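Local coordinates for protein 3'-5' exonuclease crn-4 (Caenorhabditis elegans, PDB 5DK5) that digests RNA and DNA from the 3' end as a metal-dependent DEDDh-family exonuclease and takes part in the degradation of DNA during apoptosis, at residues P298-F301 with A302-G306; Q131-M134 with K135-N138; M240-G243 with K244-R248; C221-W224 with R225-P228. One frame throughout, in Å; residues are numbered along the deposited sequence.

Contact 1: P298-F301 with A302-G306; sequences PIHF and AKIAG
His300 and Ile304 lie side by side one turn apart and point the same way, with His300 CE1 3.9 Å from Ile304 CD1, the methyl meeting the imidazole obliquely. His300 CG (chi1 169°) and Ile304 CG1 (chi1 -160°) both stand anti to their own backbone N, and this sets them along one flank of the short helix 300-305. On another flank Ile299, the N-cap residue, lays its CG2 branch against the methyl of Ala302, CG2 to CB 3.7 Å, while its CG1 branch leads off elsewhere. The Phe301 ring meets the next peptide obliquely, CG 3.2 Å from Ala302 N, and Ile304 CG2 rests against the carbonyl oxygens of both His300 and Phe301.

Under these side chains the backbone closes its first turns: Lys303 N reaches Ile299 O at 2.9 Å and Ile304 N reaches His300 O at 2.9 Å. Gly306, with positive phi, is the C-prime residue of a Schellman motif that ends the helix.

Both ring nitrogens of His300 are bonded to the second subunit, to its Thr73 and Asp90, and Asp36 of the same chain takes the N-H groups of His300 and Phe301. The chemistry is thus divided: the side-chain contacts along the helix are apolar, while the imidazole, gripped at both nitrogens, is committed to the dimer interface and probably has little freedom to turn.

Contact 2: Q131-M134 with K135-N138; sequences QYQM and KLSN
The Tyr132 ring is met obliquely by the isobutyl group of Leu136, one turn on, with Tyr132 CE2 3.7 Å from Leu136 CD1; the second methyl, CD2, lies 4.1 Å from both CZ and OH. At the end of the ring the hydroxyl is hydrogen-bonded to Phe301 O of helix 300-305. The other flat group, the Gln133 amide, uses an N-H nearly in its own plane: NE2 donates to Ser137 OG at 3.0 Å, only 12° out of that plane. Gln133 first runs anti to its backbone N (chi1 -179°) and then bends at chi2, 62°, which swings the amide forward along the helix toward the serine. Its OE1 accepts from Val41 N, holding the amide at both ends.

All this happens in the last turns of helix 124-136, the crossover helix of the beta-alpha-beta unit between strands 116-120 and 147-150. Ser137 N still bonds to Gln133 O at 2.9 Å, and Asn138, with positive phi, closes the helix in a Schellman motif. With a leucine in place of Tyr132, the carbonyl of Phe301 would probably lose its hydroxyl partner and Leu136 the flat ring it packs on. Lys135 bonds through NZ to Ala305 O and makes a cation-pi contact with Tyr307.

Contact 3: M240-G243 with K244-R248; sequences MDAG and KIFER
With chi1 at -59°, Phe246 CG stands beside its own backbone N and anti to its carbonyl carbon, which turns the ring back along the helix toward Ala242; a chi2 of -24° then lays one face over that residue. Ala242 O sits 3.1 Å above the ring plane, over its centre, and the Ala242 methyl reaches the far end of the ring, CB to Phe246 CZ 3.7 Å. The same oxygen accepts the Phe246 backbone N-H at 2.9 Å, with an N-H...O angle of 169°. Ala242 O is therefore held by a nearly straight hydrogen bond while the ring belonging to its donor covers it from another direction.

Ala242 and Phe246 are one turn apart in helix 239-249, and their i to i+4 pairing lies on its buried flank. Beyond them, Phe246 meets Phe301 of helix 300-305 edge-to-face and packs on Trp127 and Arg128 of helix 124-136, so this ring joins three helices.

Gly243 passes close to the ring as well, its CA 3.7 Å from Phe246 CD2. A CB at this position would be crowded by Met240 O. Gly243 O takes the Glu247 N-H at 3.0 Å, and Glu247 CG lies 3.2 Å from that same oxygen. Toward the exposed flank Lys244 keeps its CB 3.4 Å from Asp241 O before the chain bends away at chi2, while Asp241 turns its carboxylate back to the hydroxyl of Ser238.

Contact 4: C221-W224 with R225-P228; sequences CASW and RRQP. With IPA (isopropyl alcohol), chain N.
Arg225 lays its CG methylene over the six-membered ring of Trp224, a CH-pi contact with CG 3.6 Å from the ring centroid and 20° off the normal. The adjacent residues can meet this way because Trp224 has chi1 56°, with CG between backbone N and carbonyl carbon, folding the indole back beside the next residue. Arg225 sets its CG beside its own N, runs over the indole, and bends at chi3 to carry the guanidinium past it, the two planes 51° apart.

The turn beneath is a short 3-10 segment, in which Arg226 N bonds to Ser223 O at 3.1 Å from above the carbonyl plane. Arg226 then folds over that oxygen, its CG 3.1 Å from Ser223 O. An isopropyl alcohol, probably from the crystallisation liquor, donates from O2 to Arg226 O at 3.2 Å.

The Arg225 guanidinium bonds to the backbone carbonyls of Glu247, Leu250 and Pro251 and to Gln286 OE1. An alanine in its place would probably strip the methylene from the indole face and leave those carbonyls without their donor. The bonds tie the loop after strand 216-219 to the end of helix 239-249 and the approach to strand 253-256, whose Val253 packs against both Trp224 and Arg225.

Contacts 1, 2 and 3 are partly buried where their three helices meet, whereas contact 4, in a loop near the zinc site, is mostly at the surface, with Arg225 buried. Contact 1 touches both other helices: its join to contact 2 is polar, Tyr132 OH to Phe301 O at 2.6 Å, and its join to contact 3 is aromatic, Phe301 CZ to Phe246 CD1 at 3.4 Å. Contacts 2 and 3 do not touch directly. Contact 4 meets only contact 3 among these, through arginines and backbone carbonyls, such as Arg248 NH1 to Gln227 O at 2.9 Å. Contacts 1 and 2 include Schellman helix ends, contact 3 runs nearly the length of its helix, and only contact 1 reaches the second subunit.

Contact 1: P298-F301 with A302-G306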
# COMPACT_ATOMS: atom_id res chain seq x y z
N PRO B 298 0.27 -2.04 18.48
CA PRO B 298 -1.13 -2.14 18.06
C PRO B 298 -1.33 -3.07 16.88
O PRO B 298 -0.44 -3.21 16.04
CB PRO B 298 -1.49 -0.69 17.67
CG PRO B 298 -0.31 0.15 18.06
CD PRO B 298 0.87 -0.76 18.07
N ILE B 299 -2.50 -3.70 16.81
CA ILE B 299 -2.89 -4.51 15.66
C ILE B 299 -3.46 -3.60 14.58
O ILE B 299 -4.60 -3.15 14.68
CB ILE B 299 -3.93 -5.58 16.03
CG1 ILE B 299 -3.51 -6.35 17.29
CG2 ILE B 299 -4.15 -6.54 14.86
CD1 ILE B 299 -2.23 -7.16 17.13
N HIS B 300 -2.66 -3.31 13.56
CA HIS B 300 -3.03 -2.33 12.55
C HIS B 300 -4.34 -2.67 11.84
O HIS B 300 -5.22 -1.82 11.71
CB HIS B 300 -1.90 -2.17 11.52
CG HIS B 300 -2.30 -1.39 10.31
ND1 HIS B 300 -2.66 -0.06 10.36
CD2 HIS B 300 -2.39 -1.75 9.00
CE1 HIS B 300 -2.95 0.37 9.15
NE2 HIS B 300 -2.80 -0.64 8.31
N PHE B 301 -4.47 -3.91 11.38
CA PHE B 301 -5.63 -4.30 10.58
C PHE B 301 -6.90 -4.28 11.41
O PHE B 301 -8.00 -4.08 10.88
CB PHE B 301 -5.42 -5.68 9.94
CG PHE B 301 -5.71 -6.84 10.86
CD1 PHE B 301 -7.01 -7.32 11.00
CD2 PHE B 301 -4.69 -7.47 11.56
CE1 PHE B 301 -7.28 -8.38 11.84
CE2 PHE B 301 -4.96 -8.54 12.39
CZ PHE B 301 -6.25 -8.99 12.53
N ALA B 302 -6.77 -4.50 12.71
CA ALA B 302 -7.91 -4.43 13.61
C ALA B 302 -8.28 -2.97 13.85
O ALA B 302 -9.46 -2.60 13.84
CB ALA B 302 -7.60 -5.12 14.93
N LYS B 303 -7.26 -2.14 14.04
CA LYS B 303 -7.46 -0.73 14.34
C LYS B 303 -8.13 0.01 13.19
O LYS B 303 -9.05 0.80 13.40
CB LYS B 303 -6.11 -0.07 14.66
CG LYS B 303 -6.22 1.22 15.47
CD LYS B 303 -6.60 0.93 16.91
CE LYS B 303 -6.49 2.16 17.78
NZ LYS B 303 -6.78 1.86 19.21
N ILE B 304 -7.66 -0.24 11.97
CA ILE B 304 -8.14 0.49 10.81
C ILE B 304 -9.53 0.02 10.37
O ILE B 304 -10.27 0.78 9.74
CB ILE B 304 -7.15 0.37 9.62
CG1 ILE B 304 -7.39 1.49 8.61
CG2 ILE B 304 -7.25 -1.01 8.96
CD1 ILE B 304 -6.30 1.61 7.56
N ALA B 305 -9.88 -1.22 10.70
CA ALA B 305 -11.20 -1.74 10.39
C ALA B 305 -12.22 -1.33 11.44
O ALA B 305 -13.43 -1.46 11.24
CB ALA B 305 -11.16 -3.26 10.27
N GLY B 306 -11.73 -0.84 12.58
CA GLY B 306 -12.60 -0.32 13.63
C GLY B 306 -13.06 -1.36 14.63
O GLY B 306 -14.15 -1.24 15.20

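Contact 2: Q131-M134 with K135-N138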
# COMPACT_ATOMS: atom_id res chain seq x y z
N GLN B 131 -15.27 -11.90 5.51
CA GLN B 131 -15.65 -11.33 6.80
C GLN B 131 -15.02 -9.96 7.04
O GLN B 131 -15.68 -9.02 7.49
CB GLN B 131 -15.27 -12.28 7.93
CG GLN B 131 -16.30 -12.36 9.04
CD GLN B 131 -15.82 -13.12 10.26
OE1 GLN B 131 -16.20 -12.81 11.38
NE2 GLN B 131 -15.00 -14.14 10.04
N TYR B 132 -13.73 -9.83 6.73
CA TYR B 132 -13.00 -8.59 6.97
C TYR B 132 -13.47 -7.49 6.01
O TYR B 132 -13.64 -6.34 6.42
CB TYR B 132 -11.50 -8.81 6.82
CG TYR B 132 -10.68 -7.60 7.22
CD1 TYR B 132 -10.44 -7.32 8.56
CD2 TYR B 132 -10.15 -6.75 6.27
CE1 TYR B 132 -9.69 -6.23 8.93
CE2 TYR B 132 -9.39 -5.65 6.63
CZ TYR B 132 -9.17 -5.39 7.97
OH TYR B 132 -8.43 -4.30 8.34
N GLN B 133 -13.66 -7.84 4.75
CA GLN B 133 -14.12 -6.89 3.75
C GLN B 133 -15.53 -6.40 4.09
O GLN B 133 -15.85 -5.23 3.87
CB GLN B 133 -14.10 -7.52 2.35
CG GLN B 133 -14.54 -6.59 1.23
CD GLN B 133 -13.64 -5.39 1.08
OE1 GLN B 133 -12.49 -5.51 0.65
NE2 GLN B 133 -14.15 -4.21 1.43
N MET B 134 -16.36 -7.29 4.62
CA MET B 134 -17.72 -6.93 5.01
C MET B 134 -17.69 -5.88 6.12
O MET B 134 -18.54 -4.99 6.17
CB MET B 134 -18.50 -8.16 5.48
CG MET B 134 -18.88 -9.15 4.39
SD MET B 134 -19.86 -8.49 3.04
CE MET B 134 -19.99 -9.96 2.03
N LYS B 135 -16.71 -6.00 7.01
CA LYS B 135 -16.54 -5.03 8.09
C LYS B 135 -16.13 -3.68 7.54
O LYS B 135 -16.68 -2.65 7.94
CB LYS B 135 -15.50 -5.53 9.10
CG LYS B 135 -15.26 -4.58 10.28
CD LYS B 135 -16.48 -4.49 11.18
CE LYS B 135 -16.22 -3.63 12.40
NZ LYS B 135 -15.95 -2.22 12.04
N LEU B 136 -15.17 -3.68 6.62
CA LEU B 136 -14.71 -2.44 5.99
C LEU B 136 -15.86 -1.73 5.29
O LEU B 136 -15.99 -0.51 5.36
CB LEU B 136 -13.59 -2.72 4.99
CG LEU B 136 -12.28 -3.31 5.52
CD1 LEU B 136 -11.28 -3.43 4.39
CD2 LEU B 136 -11.72 -2.46 6.65
N SER B 137 -16.69 -2.51 4.60
CA SER B 137 -17.80 -1.96 3.82
C SER B 137 -19.06 -1.78 4.66
O SER B 137 -20.08 -1.30 4.16
CB SER B 137 -18.09 -2.88 2.63
OG SER B 137 -16.91 -3.10 1.88
N ASN B 138 -18.99 -2.17 5.93
CA ASN B 138 -20.14 -2.12 6.83
C ASN B 138 -21.34 -2.86 6.24
O ASN B 138 -22.47 -2.37 6.27
CB ASN B 138 -20.52 -0.67 7.13
CG ASN B 138 -21.54 -0.56 8.25
OD1 ASN B 138 -21.65 -1.45 9.10
ND2 ASN B 138 -22.31 0.52 8.25

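Contact 3: M240-G243 with K244-R248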
# COMPACT_ATOMS: atom_id res chain seq x y z
N MET B 240 0.85 -18.43 9.68
CA MET B 240 0.28 -19.37 10.63
C MET B 240 -0.13 -18.66 11.92
O MET B 240 -1.28 -18.71 12.34
CB MET B 240 1.27 -20.49 10.94
CG MET B 240 0.66 -21.72 11.59
SD MET B 240 -0.57 -22.54 10.54
CE MET B 240 0.42 -22.96 9.11
N ASP B 241 0.84 -18.00 12.56
CA ASP B 241 0.59 -17.30 13.82
C ASP B 241 -0.37 -16.14 13.63
O ASP B 241 -1.14 -15.81 14.53
CB ASP B 241 1.90 -16.80 14.42
CG ASP B 241 2.83 -17.94 14.82
OD1 ASP B 241 2.61 -18.53 15.89
OD2 ASP B 241 3.78 -18.23 14.06
N ALA B 242 -0.33 -15.52 12.45
CA ALA B 242 -1.25 -14.44 12.13
C ALA B 242 -2.68 -14.97 12.10
O ALA B 242 -3.62 -14.26 12.46
CB ALA B 242 -0.90 -13.81 10.80
N GLY B 243 -2.84 -16.22 11.68
CA GLY B 243 -4.14 -16.86 11.66
C GLY B 243 -4.78 -16.89 13.03
O GLY B 243 -5.98 -16.67 13.17
N LYS B 244 -3.96 -17.16 14.05
CA LYS B 244 -4.44 -17.20 15.43
C LYS B 244 -4.98 -15.83 15.84
O LYS B 244 -5.99 -15.75 16.54
CB LYS B 244 -3.32 -17.64 16.37
CG LYS B 244 -2.73 -19.00 16.05
CD LYS B 244 -3.74 -20.12 16.27
CE LYS B 244 -3.14 -21.48 15.97
NZ LYS B 244 -4.13 -22.58 16.12
N ILE B 245 -4.29 -14.77 15.42
CA ILE B 245 -4.74 -13.41 15.69
C ILE B 245 -6.06 -13.13 14.98
O ILE B 245 -6.99 -12.60 15.59
CB ILE B 245 -3.69 -12.37 15.23
CG1 ILE B 245 -2.42 -12.46 16.09
CG2 ILE B 245 -4.27 -10.96 15.26
CD1 ILE B 245 -2.60 -12.00 17.53
N PHE B 246 -6.12 -13.46 13.69
CA PHE B 246 -7.33 -13.28 12.90
C PHE B 246 -8.54 -13.93 13.55
O PHE B 246 -9.64 -13.39 13.53
CB PHE B 246 -7.14 -13.86 11.49
CG PHE B 246 -5.99 -13.25 10.72
CD1 PHE B 246 -5.52 -11.98 11.01
CD2 PHE B 246 -5.39 -13.96 9.69
CE1 PHE B 246 -4.47 -11.43 10.30
CE2 PHE B 246 -4.34 -13.42 8.98
CZ PHE B 246 -3.88 -12.15 9.28
N GLU B 247 -8.32 -15.11 14.14
CA GLU B 247 -9.40 -15.89 14.73
C GLU B 247 -10.07 -15.16 15.89
O GLU B 247 -11.28 -15.27 16.09
CB GLU B 247 -8.88 -17.25 15.21
CG GLU B 247 -8.65 -18.26 14.09
CD GLU B 247 -7.88 -19.49 14.55
OE1 GLU B 247 -7.48 -19.53 15.73
OE2 GLU B 247 -7.69 -20.40 13.73
N ARG B 248 -9.28 -14.42 16.66
CA ARG B 248 -9.79 -13.72 17.83
C ARG B 248 -10.38 -12.37 17.44
O ARG B 248 -11.38 -11.93 18.01
CB ARG B 248 -8.67 -13.52 18.86
CG ARG B 248 -7.92 -14.80 19.23
CD ARG B 248 -8.86 -15.95 19.57
NE ARG B 248 -8.14 -17.11 20.09
CZ ARG B 248 -7.89 -17.34 21.38
NH1 ARG B 248 -8.30 -16.49 22.32
NH2 ARG B 248 -7.23 -18.43 21.74

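Contact 4: C221-W224 with R225-P228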
# COMPACT_ATOMS: atom_id res chain seq x y z
N CYS B 221 -19.74 -17.68 18.32
CA CYS B 221 -19.05 -17.96 19.57
C CYS B 221 -18.38 -19.33 19.58
O CYS B 221 -18.81 -20.26 18.89
CB CYS B 221 -20.03 -17.86 20.74
SG CYS B 221 -19.30 -18.16 22.36
N ALA B 222 -17.31 -19.44 20.37
CA ALA B 222 -16.60 -20.70 20.55
C ALA B 222 -15.92 -20.72 21.91
O ALA B 222 -15.44 -19.69 22.39
CB ALA B 222 -15.58 -20.89 19.44
N SER B 223 -15.87 -21.89 22.53
CA SER B 223 -15.31 -22.02 23.87
C SER B 223 -13.79 -21.84 23.89
O SER B 223 -13.23 -21.42 24.90
CB SER B 223 -15.67 -23.39 24.47
OG SER B 223 -15.18 -23.50 25.79
N TRP B 224 -13.14 -22.15 22.78
CA TRP B 224 -11.68 -22.08 22.72
C TRP B 224 -11.16 -20.64 22.59
O TRP B 224 -9.95 -20.42 22.62
CB TRP B 224 -11.15 -22.94 21.57
CG TRP B 224 -11.70 -22.60 20.22
CD1 TRP B 224 -12.77 -23.19 19.61
CD2 TRP B 224 -11.22 -21.61 19.31
NE1 TRP B 224 -12.98 -22.62 18.37
CE2 TRP B 224 -12.04 -21.65 18.17
CE3 TRP B 224 -10.17 -20.69 19.36
CZ2 TRP B 224 -11.85 -20.80 17.08
CZ3 TRP B 224 -9.98 -19.84 18.28
CH2 TRP B 224 -10.82 -19.91 17.15
N ARG B 225 -12.06 -19.68 22.44
CA ARG B 225 -11.69 -18.27 22.43
C ARG B 225 -11.88 -17.62 23.80
O ARG B 225 -11.60 -16.44 23.98
CB ARG B 225 -12.50 -17.49 21.38
CG ARG B 225 -12.12 -17.80 19.95
CD ARG B 225 -12.51 -16.67 19.01
NE ARG B 225 -13.93 -16.33 19.08
CZ ARG B 225 -14.53 -15.45 18.28
NH1 ARG B 225 -13.84 -14.81 17.35
NH2 ARG B 225 -15.82 -15.20 18.42
N ARG B 226 -12.37 -18.40 24.76
CA ARG B 226 -12.67 -17.88 26.09
C ARG B 226 -11.40 -17.49 26.84
O ARG B 226 -11.41 -16.52 27.60
CB ARG B 226 -13.48 -18.89 26.90
CG ARG B 226 -14.86 -19.15 26.33
CD ARG B 226 -15.68 -20.10 27.19
NE ARG B 226 -16.17 -19.45 28.41
CZ ARG B 226 -15.73 -19.69 29.65
NH1 ARG B 226 -14.78 -20.59 29.88
NH2 ARG B 226 -16.26 -19.03 30.66
N GLN B 227 -10.32 -18.24 26.63
CA GLN B 227 -9.05 -17.91 27.24
C GLN B 227 -8.22 -17.05 26.28
O GLN B 227 -8.21 -17.32 25.08
CB GLN B 227 -8.28 -19.17 27.64
CG GLN B 227 -7.88 -20.10 26.50
CD GLN B 227 -6.78 -21.06 26.90
OE1 GLN B 227 -5.65 -20.65 27.19
NE2 GLN B 227 -7.09 -22.35 26.91
N PRO B 228 -7.53 -16.01 26.80
CA PRO B 228 -6.69 -15.16 25.95
C PRO B 228 -5.65 -15.92 25.14
O PRO B 228 -5.07 -16.90 25.61
CB PRO B 228 -6.00 -14.24 26.97
CG PRO B 228 -6.96 -14.15 28.09
CD PRO B 228 -7.61 -15.50 28.18
C1 IPA N . -12.85 -13.53 25.12
C2 IPA N . -11.68 -12.93 25.86
C3 IPA N . -10.39 -13.36 25.21
O2 IPA N . -11.69 -13.37 27.20